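Long-range contact in putative carbohydrate metabolism domain-containing protein (Bacteroides vulgatus, PDB 3S30), which is of unknown function but, as a putative glycoside hydrolase with a galactose-binding domain-like fold, probably takes part in carbohydrate metabolism: residues K98-K110 against V121-W134. Sequence-based numbering, arbitrary orientation.
With NA (sodium ion), chain C.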
ATOM      1  N   LYS A  98       6.845 -20.906  -7.365  1.00104.07           N
ATOM      2  CA  LYS A  98       7.713 -19.780  -7.715  1.00 98.08           C
ATOM      3  C   LYS A  98       7.473 -18.612  -6.759  1.00 91.62           C
ATOM      4  O   LYS A  98       6.328 -18.303  -6.412  1.00 91.02           O
ATOM      5  CB  LYS A  98       7.477 -19.329  -9.160  1.00 98.43           C
ATOM      6  CG  LYS A  98       8.062 -20.267 -10.212  1.00104.95           C
ATOM      7  CD  LYS A  98       7.844 -19.715 -11.617  1.00109.58           C
ATOM      8  CE  LYS A  98       8.313 -20.684 -12.692  1.00116.66           C
ATOM      9  NZ  LYS A  98       8.017 -20.163 -14.062  1.00117.48           N
ATOM     10  N   SER A  99       8.563 -17.978  -6.332  1.00 86.33           N
ATOM     11  CA  SER A  99       8.490 -16.787  -5.499  1.00 80.22           C
ATOM     12  C   SER A  99       8.156 -15.578  -6.351  1.00 75.76           C
ATOM     13  O   SER A  99       8.537 -15.511  -7.517  1.00 74.42           O
ATOM     14  CB  SER A  99       9.822 -16.545  -4.776  1.00 78.28           C
ATOM     15  OG  SER A  99       9.816 -15.313  -4.048  1.00 74.31           O
ATOM     16  N   ILE A 100       7.428 -14.630  -5.767  1.00 73.21           N
ATOM     17  CA  ILE A 100       7.370 -13.272  -6.314  1.00 69.83           C
ATOM     18  C   ILE A 100       8.772 -12.647  -6.234  1.00 66.53           C
ATOM     19  O   ILE A 100       9.626 -13.140  -5.487  1.00 66.87           O
ATOM     20  CB  ILE A 100       6.363 -12.366  -5.553  1.00 69.51           C
ATOM     21  CG1 ILE A 100       6.709 -12.289  -4.052  1.00 68.37           C
ATOM     22  CG2 ILE A 100       4.912 -12.858  -5.775  1.00 68.42           C
ATOM     23  CD1 ILE A 100       5.851 -11.315  -3.277  1.00 63.89           C
ATOM     24  N   PRO A 101       9.023 -11.576  -7.006  1.00 63.73           N
ATOM     25  CA  PRO A 101      10.281 -10.863  -6.824  1.00 60.88           C
ATOM     26  C   PRO A 101      10.358 -10.206  -5.454  1.00 58.92           C
ATOM     27  O   PRO A 101       9.318  -9.951  -4.827  1.00 58.13           O
ATOM     28  CB  PRO A 101      10.251  -9.789  -7.918  1.00 60.15           C
ATOM     29  CG  PRO A 101       9.234 -10.231  -8.888  1.00 62.78           C
ATOM     30  CD  PRO A 101       8.230 -11.007  -8.107  1.00 64.38           C
ATOM     31  N   THR A 102      11.582  -9.956  -4.993  1.00 57.63           N
ATOM     32  CA  THR A 102      11.807  -9.284  -3.714  1.00 56.44           C
ATOM     33  C   THR A 102      12.384  -7.884  -3.876  1.00 55.32           C
ATOM     34  O   THR A 102      12.549  -7.163  -2.884  1.00 56.01           O
ATOM     35  CB  THR A 102      12.707 -10.120  -2.795  1.00 57.09           C
ATOM     36  OG1 THR A 102      13.962 -10.394  -3.447  1.00 58.84           O
ATOM     37  CG2 THR A 102      11.993 -11.432  -2.427  1.00 58.21           C
ATOM     38  N   VAL A 103      12.666  -7.507  -5.122  1.00 55.03           N
ATOM     39  CA  VAL A 103      13.174  -6.180  -5.478  1.00 55.70           C
ATOM     40  C   VAL A 103      12.099  -5.492  -6.320  1.00 54.82           C
ATOM     41  O   VAL A 103      11.603  -6.080  -7.276  1.00 57.95           O
ATOM     42  CB  VAL A 103      14.520  -6.279  -6.279  1.00 57.15           C
ATOM     43  CG1 VAL A 103      15.024  -4.916  -6.680  1.00 51.12           C
ATOM     44  CG2 VAL A 103      15.581  -6.994  -5.453  1.00 55.55           C
ATOM     45  N   PHE A 104      11.729  -4.268  -5.956  1.00 53.00           N
ATOM     46  CA  PHE A 104      10.618  -3.571  -6.610  1.00 52.77           C
ATOM     47  C   PHE A 104      11.110  -2.233  -7.160  1.00 52.85           C
ATOM     48  O   PHE A 104      11.654  -1.394  -6.420  1.00 51.45           O
ATOM     49  CB  PHE A 104       9.415  -3.399  -5.653  1.00 53.70           C
ATOM     50  CG  PHE A 104       9.065  -4.664  -4.887  1.00 56.85           C
ATOM     51  CD1 PHE A 104       8.548  -5.774  -5.549  1.00 55.15           C
ATOM     52  CD2 PHE A 104       9.296  -4.758  -3.518  1.00 59.19           C
ATOM     53  CE1 PHE A 104       8.253  -6.956  -4.856  1.00 56.31           C
ATOM     54  CE2 PHE A 104       8.993  -5.937  -2.813  1.00 59.58           C
ATOM     55  CZ  PHE A 104       8.474  -7.037  -3.489  1.00 53.71           C
ATOM     56  N   ASN A 105      10.919  -2.058  -8.470  1.00 52.06           N
ATOM     57  CA  ASN A 105      11.475  -0.934  -9.211  1.00 51.90           C
ATOM     58  C   ASN A 105      10.452   0.109  -9.635  1.00 52.22           C
ATOM     59  O   ASN A 105      10.823   1.239  -9.934  1.00 54.01           O
ATOM     60  CB  ASN A 105      12.208  -1.444 -10.451  1.00 53.04           C
ATOM     61  CG  ASN A 105      13.379  -2.339 -10.110  1.00 53.82           C
ATOM     62  OD1 ASN A 105      14.413  -1.868  -9.628  1.00 55.63           O
ATOM     63  ND2 ASN A 105      13.220  -3.644 -10.341  1.00 52.55           N
ATOM     64  N   PHE A 106       9.175  -0.259  -9.674  1.00 52.49           N
ATOM     65  CA  PHE A 106       8.107   0.662 -10.069  1.00 51.88           C
ATOM     66  C   PHE A 106       8.266   1.207 -11.499  1.00 52.41           C
ATOM     67  O   PHE A 106       7.909   2.360 -11.772  1.00 52.46           O
ATOM     68  CB  PHE A 106       8.007   1.808  -9.050  1.00 52.35           C
ATOM     69  CG  PHE A 106       8.054   1.345  -7.618  1.00 53.22           C
ATOM     70  CD1 PHE A 106       6.954   0.716  -7.041  1.00 55.51           C
ATOM     71  CD2 PHE A 106       9.203   1.506  -6.855  1.00 58.62           C
ATOM     72  CE1 PHE A 106       6.995   0.261  -5.729  1.00 54.04           C
ATOM     73  CE2 PHE A 106       9.249   1.060  -5.530  1.00 60.09           C
ATOM     74  CZ  PHE A 106       8.132   0.443  -4.968  1.00 58.50           C
ATOM     75  N   GLU A 107       8.794   0.379 -12.405  1.00 53.00           N
ATOM     76  CA  GLU A 107       9.048   0.793 -13.804  1.00 56.32           C
ATOM     77  C   GLU A 107       7.857   0.577 -14.709  1.00 56.12           C
ATOM     78  O   GLU A 107       7.706   1.268 -15.712  1.00 57.70           O
ATOM     79  CB  GLU A 107      10.225   0.013 -14.440  1.00 56.95           C
ATOM     80  CG  GLU A 107      11.581   0.204 -13.771  1.00 62.74           C
ATOM     81  CD  GLU A 107      12.076   1.655 -13.756  1.00 68.23           C
ATOM     82  OE1 GLU A 107      11.599   2.496 -14.552  1.00 63.92           O
ATOM     83  OE2 GLU A 107      12.972   1.945 -12.937  1.00 68.78           O
ATOM     84  N   ASN A 108       7.050  -0.421 -14.365  1.00 56.43           N
ATOM     85  CA  ASN A 108       6.106  -1.027 -15.278  1.00 56.19           C
ATOM     86  C   ASN A 108       4.679  -0.738 -14.856  1.00 55.41           C
ATOM     87  O   ASN A 108       4.330  -0.860 -13.678  1.00 53.67           O
ATOM     88  CB  ASN A 108       6.303  -2.548 -15.294  1.00 57.10           C
ATOM     89  CG  ASN A 108       7.733  -2.974 -15.662  1.00 62.24           C
ATOM     90  OD1 ASN A 108       8.441  -3.592 -14.854  1.00 60.13           O
ATOM     91  ND2 ASN A 108       8.143  -2.678 -16.889  1.00 54.20           N
ATOM     92  N   VAL A 109       3.853  -0.368 -15.830  1.00 55.67           N
ATOM     93  CA  VAL A 109       2.424  -0.214 -15.619  1.00 55.56           C
ATOM     94  C   VAL A 109       1.672  -0.751 -16.818  1.00 57.48           C
ATOM     95  O   VAL A 109       2.207  -0.797 -17.931  1.00 59.08           O
ATOM     96  CB  VAL A 109       2.004   1.267 -15.386  1.00 54.60           C
ATOM     97  CG1 VAL A 109       2.553   1.778 -14.045  1.00 54.79           C
ATOM     98  CG2 VAL A 109       2.442   2.152 -16.542  1.00 53.57           C
ATOM     99  N   LYS A 110       0.440  -1.185 -16.566  1.00 57.77           N
ATOM    100  CA  LYS A 110      -0.543  -1.412 -17.612  1.00 58.79           C
ATOM    101  C   LYS A 110      -1.734  -0.505 -17.334  1.00 58.61           C
ATOM    102  O   LYS A 110      -1.967  -0.126 -16.183  1.00 58.82           O
ATOM    103  CB  LYS A 110      -0.964  -2.884 -17.665  1.00 62.32           C
ATOM    104  CG  LYS A 110      -1.671  -3.418 -16.423  1.00 63.03           C
ATOM    105  CD  LYS A 110      -1.870  -4.915 -16.530  1.00 67.69           C
ATOM    106  CE  LYS A 110      -2.547  -5.477 -15.299  1.00 75.02           C
ATOM    107  NZ  LYS A 110      -2.638  -6.968 -15.310  1.00 76.20           N
ATOM    108  N   VAL A 121      -2.120  -0.108 -13.243  1.00 51.09           N
ATOM    109  CA  VAL A 121      -1.815  -1.205 -12.324  1.00 50.70           C
ATOM    110  C   VAL A 121      -0.326  -1.460 -12.490  1.00 49.35           C
ATOM    111  O   VAL A 121       0.141  -1.684 -13.605  1.00 50.50           O
ATOM    112  CB  VAL A 121      -2.628  -2.505 -12.637  1.00 53.22           C
ATOM    113  CG1 VAL A 121      -2.328  -3.585 -11.602  1.00 48.75           C
ATOM    114  CG2 VAL A 121      -4.146  -2.227 -12.668  1.00 52.92           C
ATOM    115  N   LEU A 122       0.422  -1.383 -11.395  1.00 47.57           N
ATOM    116  CA  LEU A 122       1.862  -1.574 -11.442  1.00 47.92           C
ATOM    117  C   LEU A 122       2.148  -3.056 -11.248  1.00 49.55           C
ATOM    118  O   LEU A 122       1.461  -3.733 -10.479  1.00 50.22           O
ATOM    119  CB  LEU A 122       2.594  -0.763 -10.364  1.00 46.90           C
ATOM    120  CG  LEU A 122       2.708   0.761 -10.485  1.00 46.05           C
ATOM    121  CD1 LEU A 122       1.368   1.424 -10.297  1.00 43.30           C
ATOM    122  CD2 LEU A 122       3.711   1.310  -9.466  1.00 43.79           C
ATOM    123  N   TYR A 123       3.163  -3.551 -11.952  1.00 50.04           N
ATOM    124  CA  TYR A 123       3.611  -4.920 -11.780  1.00 50.95           C
ATOM    125  C   TYR A 123       5.137  -5.043 -11.822  1.00 51.75           C
ATOM    126  O   TYR A 123       5.825  -4.177 -12.347  1.00 50.70           O
ATOM    127  CB  TYR A 123       2.966  -5.816 -12.837  1.00 50.72           C
ATOM    128  CG  TYR A 123       3.289  -5.458 -14.262  1.00 51.32           C
ATOM    129  CD1 TYR A 123       2.527  -4.518 -14.954  1.00 53.77           C
ATOM    130  CD2 TYR A 123       4.345  -6.079 -14.938  1.00 56.61           C
ATOM    131  CE1 TYR A 123       2.813  -4.195 -16.279  1.00 54.90           C
ATOM    132  CE2 TYR A 123       4.637  -5.767 -16.271  1.00 55.72           C
ATOM    133  CZ  TYR A 123       3.862  -4.828 -16.931  1.00 56.06           C
ATOM    134  OH  TYR A 123       4.131  -4.512 -18.237  1.00 59.92           O
ATOM    135  N   GLU A 124       5.644  -6.137 -11.269  1.00 54.19           N
ATOM    136  CA  GLU A 124       7.079  -6.441 -11.270  1.00 55.93           C
ATOM    137  C   GLU A 124       7.288  -7.874 -11.754  1.00 56.96           C
ATOM    138  O   GLU A 124       6.809  -8.819 -11.126  1.00 56.72           O
ATOM    139  CB  GLU A 124       7.641  -6.288  -9.850  1.00 56.79           C
ATOM    140  CG  GLU A 124       9.181  -6.347  -9.752  1.00 59.75           C
ATOM    141  CD  GLU A 124       9.868  -5.090 -10.270  1.00 57.17           C
ATOM    142  OE1 GLU A 124       9.305  -3.984 -10.111  1.00 59.16           O
ATOM    143  OE2 GLU A 124      10.977  -5.210 -10.826  1.00 54.89           O
ATOM    144  N   ALA A 125       8.001  -8.026 -12.867  1.00 58.69           N
ATOM    145  CA  ALA A 125       8.315  -9.340 -13.443  1.00 60.53           C
ATOM    146  C   ALA A 125       9.824  -9.541 -13.475  1.00 63.68           C
ATOM    147  O   ALA A 125      10.559  -8.645 -13.890  1.00 65.03           O
ATOM    148  CB  ALA A 125       7.745  -9.456 -14.859  1.00 58.64           C
ATOM    149  N   ALA A 126      10.284 -10.712 -13.038  1.00 66.86           N
ATOM    150  CA  ALA A 126      11.691 -11.097 -13.177  1.00 70.43           C
ATOM    151  C   ALA A 126      11.802 -12.550 -13.620  1.00 73.64           C
ATOM    152  O   ALA A 126      10.915 -13.368 -13.335  1.00 72.36           O
ATOM    153  CB  ALA A 126      12.446 -10.880 -11.870  1.00 71.03           C
ATOM    154  N   SER A 127      12.897 -12.858 -14.318  1.00 77.02           N
ATOM    155  CA  SER A 127      13.126 -14.195 -14.872  1.00 80.16           C
ATOM    156  C   SER A 127      13.234 -15.220 -13.748  1.00 79.92           C
ATOM    157  O   SER A 127      14.064 -15.073 -12.850  1.00 78.48           O
ATOM    158  CB  SER A 127      14.405 -14.221 -15.718  1.00 83.58           C
ATOM    159  OG  SER A 127      14.660 -15.522 -16.231  1.00 89.05           O
ATOM    160  N   GLY A 128      12.376 -16.236 -13.803  1.00 80.13           N
ATOM    161  CA  GLY A 128      12.352 -17.299 -12.803  1.00 82.62           C
ATOM    162  C   GLY A 128      11.536 -16.962 -11.575  1.00 81.31           C
ATOM    163  O   GLY A 128      11.651 -17.640 -10.552  1.00 84.33           O
ATOM    164  N   TYR A 129      10.716 -15.914 -11.679  1.00 77.74           N
ATOM    165  CA  TYR A 129       9.854 -15.464 -10.596  1.00 75.05           C
ATOM    166  C   TYR A 129       8.428 -15.301 -11.125  1.00 71.83           C
ATOM    167  O   TYR A 129       8.230 -15.048 -12.311  1.00 71.07           O
ATOM    168  CB  TYR A 129      10.333 -14.115 -10.058  1.00 74.20           C
ATOM    169  CG  TYR A 129      11.637 -14.117  -9.288  1.00 78.04           C
ATOM    170  CD1 TYR A 129      12.854 -13.912  -9.930  1.00 83.69           C
ATOM    171  CD2 TYR A 129      11.647 -14.265  -7.908  1.00 83.94           C
ATOM    172  CE1 TYR A 129      14.054 -13.886  -9.217  1.00 87.03           C
ATOM    173  CE2 TYR A 129      12.837 -14.243  -7.184  1.00 89.14           C
ATOM    174  CZ  TYR A 129      14.038 -14.053  -7.842  1.00 91.21           C
ATOM    175  OH  TYR A 129      15.209 -14.033  -7.118  1.00 93.01           O
ATOM    176  N   SER A 130       7.438 -15.450 -10.250  1.00 69.79           N
ATOM    177  CA  SER A 130       6.050 -15.157 -10.609  1.00 67.85           C
ATOM    178  C   SER A 130       5.817 -13.654 -10.546  1.00 64.12           C
ATOM    179  O   SER A 130       6.209 -12.992  -9.592  1.00 62.71           O
ATOM    180  CB  SER A 130       5.065 -15.863  -9.671  1.00 68.40           C
ATOM    181  OG  SER A 130       4.942 -17.226 -10.014  1.00 75.93           O
ATOM    182  N   THR A 131       5.158 -13.115 -11.561  1.00 63.10           N
ATOM    183  CA  THR A 131       4.950 -11.682 -11.640  1.00 59.29           C
ATOM    184  C   THR A 131       4.080 -11.198 -10.486  1.00 58.83           C
ATOM    185  O   THR A 131       2.981 -11.731 -10.250  1.00 60.53           O
ATOM    186  CB  THR A 131       4.314 -11.304 -12.966  1.00 57.21           C
ATOM    187  OG1 THR A 131       5.177 -11.715 -14.029  1.00 58.07           O
ATOM    188  CG2 THR A 131       4.086  -9.802 -13.047  1.00 54.44           C
ATOM    189  N   LEU A 132       4.590 -10.201  -9.768  1.00 56.49           N
ATOM    190  CA  LEU A 132       3.811  -9.467  -8.783  1.00 56.11           C
ATOM    191  C   LEU A 132       2.997  -8.397  -9.488  1.00 54.99           C
ATOM    192  O   LEU A 132       3.549  -7.525 -10.142  1.00 56.38           O
ATOM    193  CB  LEU A 132       4.731  -8.803  -7.755  1.00 55.13           C
ATOM    194  CG  LEU A 132       4.052  -8.119  -6.564  1.00 58.88           C
ATOM    195  CD1 LEU A 132       3.362  -9.147  -5.604  1.00 49.90           C
ATOM    196  CD2 LEU A 132       5.089  -7.280  -5.828  1.00 53.87           C
ATOM    197  N   THR A 133       1.680  -8.479  -9.373  1.00 56.09           N
ATOM    198  CA  THR A 133       0.803  -7.398  -9.792  1.00 53.76           C
ATOM    199  C   THR A 133       0.329  -6.677  -8.530  1.00 53.55           C
ATOM    200  O   THR A 133      -0.453  -7.235  -7.759  1.00 53.89           O
ATOM    201  CB  THR A 133      -0.405  -7.919 -10.591  1.00 53.37           C
ATOM    202  OG1 THR A 133       0.051  -8.445 -11.843  1.00 52.19           O
ATOM    203  CG2 THR A 133      -1.410  -6.781 -10.852  1.00 50.61           C
ATOM    204  N   TRP A 134       0.835  -5.462  -8.317  1.00 52.10           N
ATOM    205  CA  TRP A 134       0.422  -4.627  -7.188  1.00 52.06           C
ATOM    206  C   TRP A 134      -1.066  -4.265  -7.271  1.00 52.08           C
ATOM    207  O   TRP A 134      -1.644  -4.207  -8.348  1.00 52.51           O
ATOM    208  CB  TRP A 134       1.197  -3.298  -7.162  1.00 51.33           C
ATOM    209  CG  TRP A 134       2.666  -3.355  -6.839  1.00 49.98           C
ATOM    210  CD1 TRP A 134       3.705  -3.387  -7.733  1.00 48.52           C
ATOM    211  CD2 TRP A 134       3.260  -3.338  -5.535  1.00 47.96           C
ATOM    212  NE1 TRP A 134       4.903  -3.405  -7.062  1.00 49.37           N
ATOM    213  CE2 TRP A 134       4.656  -3.375  -5.712  1.00 50.43           C
ATOM    214  CE3 TRP A 134       2.746  -3.293  -4.233  1.00 52.92           C
ATOM    215  CZ2 TRP A 134       5.548  -3.371  -4.632  1.00 56.60           C
ATOM    216  CZ3 TRP A 134       3.633  -3.289  -3.159  1.00 53.13           C
ATOM    217  CH2 TRP A 134       5.018  -3.325  -3.368  1.00 55.00           C
TER
HETATM  218 NA    NA C 383      12.629   2.702 -10.178  1.00 47.66          NA
HETATM  219  O   HOH W   1      11.486 -18.384  -7.715  1.00 76.27           O
HETATM  220  O   HOH W   2      12.696  -7.347  -9.979  1.00 66.13           O
HETATM  221  O   HOH W   3       7.154  -2.515  -9.044  1.00 51.42           O
HETATM  222  O   HOH W   4       9.192  -2.453 -12.244  1.00 59.38           O
HETATM  223  O   HOH W   5       6.221  -1.621 -11.544  1.00 49.19           O
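F104 and W134 meet edge to face, the rim of the indole at CZ2 pointing at the phenyl face with the six-membered rings' centroids 5.3 Å apart and their planes at 72°. L132 approaches the same phenyl ring at CE1 through its CD2, which also lies over a face of the W134 indole, while its CD1 turns to I100. F106 extends the cluster, bringing CE1 to W134 CZ2 and its ring edge to L122 CD2. L345 touches F104 and F106, and L190 touches F106 and W134, setting the cluster against strands 339-349 and 185-191. Farther along, V109 CG1 lies beside L122 CG at 3.7 Å, in a non-hydrogen-bonded pair of the hairpin 108-114/117-124, which strand 132-133 completes as a three-stranded antiparallel sheet; beyond it, K110 and V121 exchange two backbone hydrogen bonds. On the sheet face opposite V109 and L122, N108 CB sits 3.8 Å from the Y123 ring centroid, a CH-pi contact. At the far end, S130 N donates to S99 O (2.9 Å), and P101 packs against E124 and Y129.

The polar edge centres on E124. With CG anti to its backbone N (chi1 -170°) and a bend at chi2, its carboxylate reaches the loop following strand 103-104. N105 N meets OE1 at 3.0 Å, nearly straight, and N105 ND2 meets OE2 at 2.8 Å, each from above the carboxylate plane. A water links OE1 to F106 N and W134 NE1.

N105 O and E107 OE2 bind the sodium ion, at 2.3 and 2.9 Å, with N165 and D343 completing the site. Gripping N105 by both backbone and side chain, E124 is placed as a second-shell residue and probably positions the carbonyl that binds sodium; its likely negative charge may add to the favourable electrostatics around the cation.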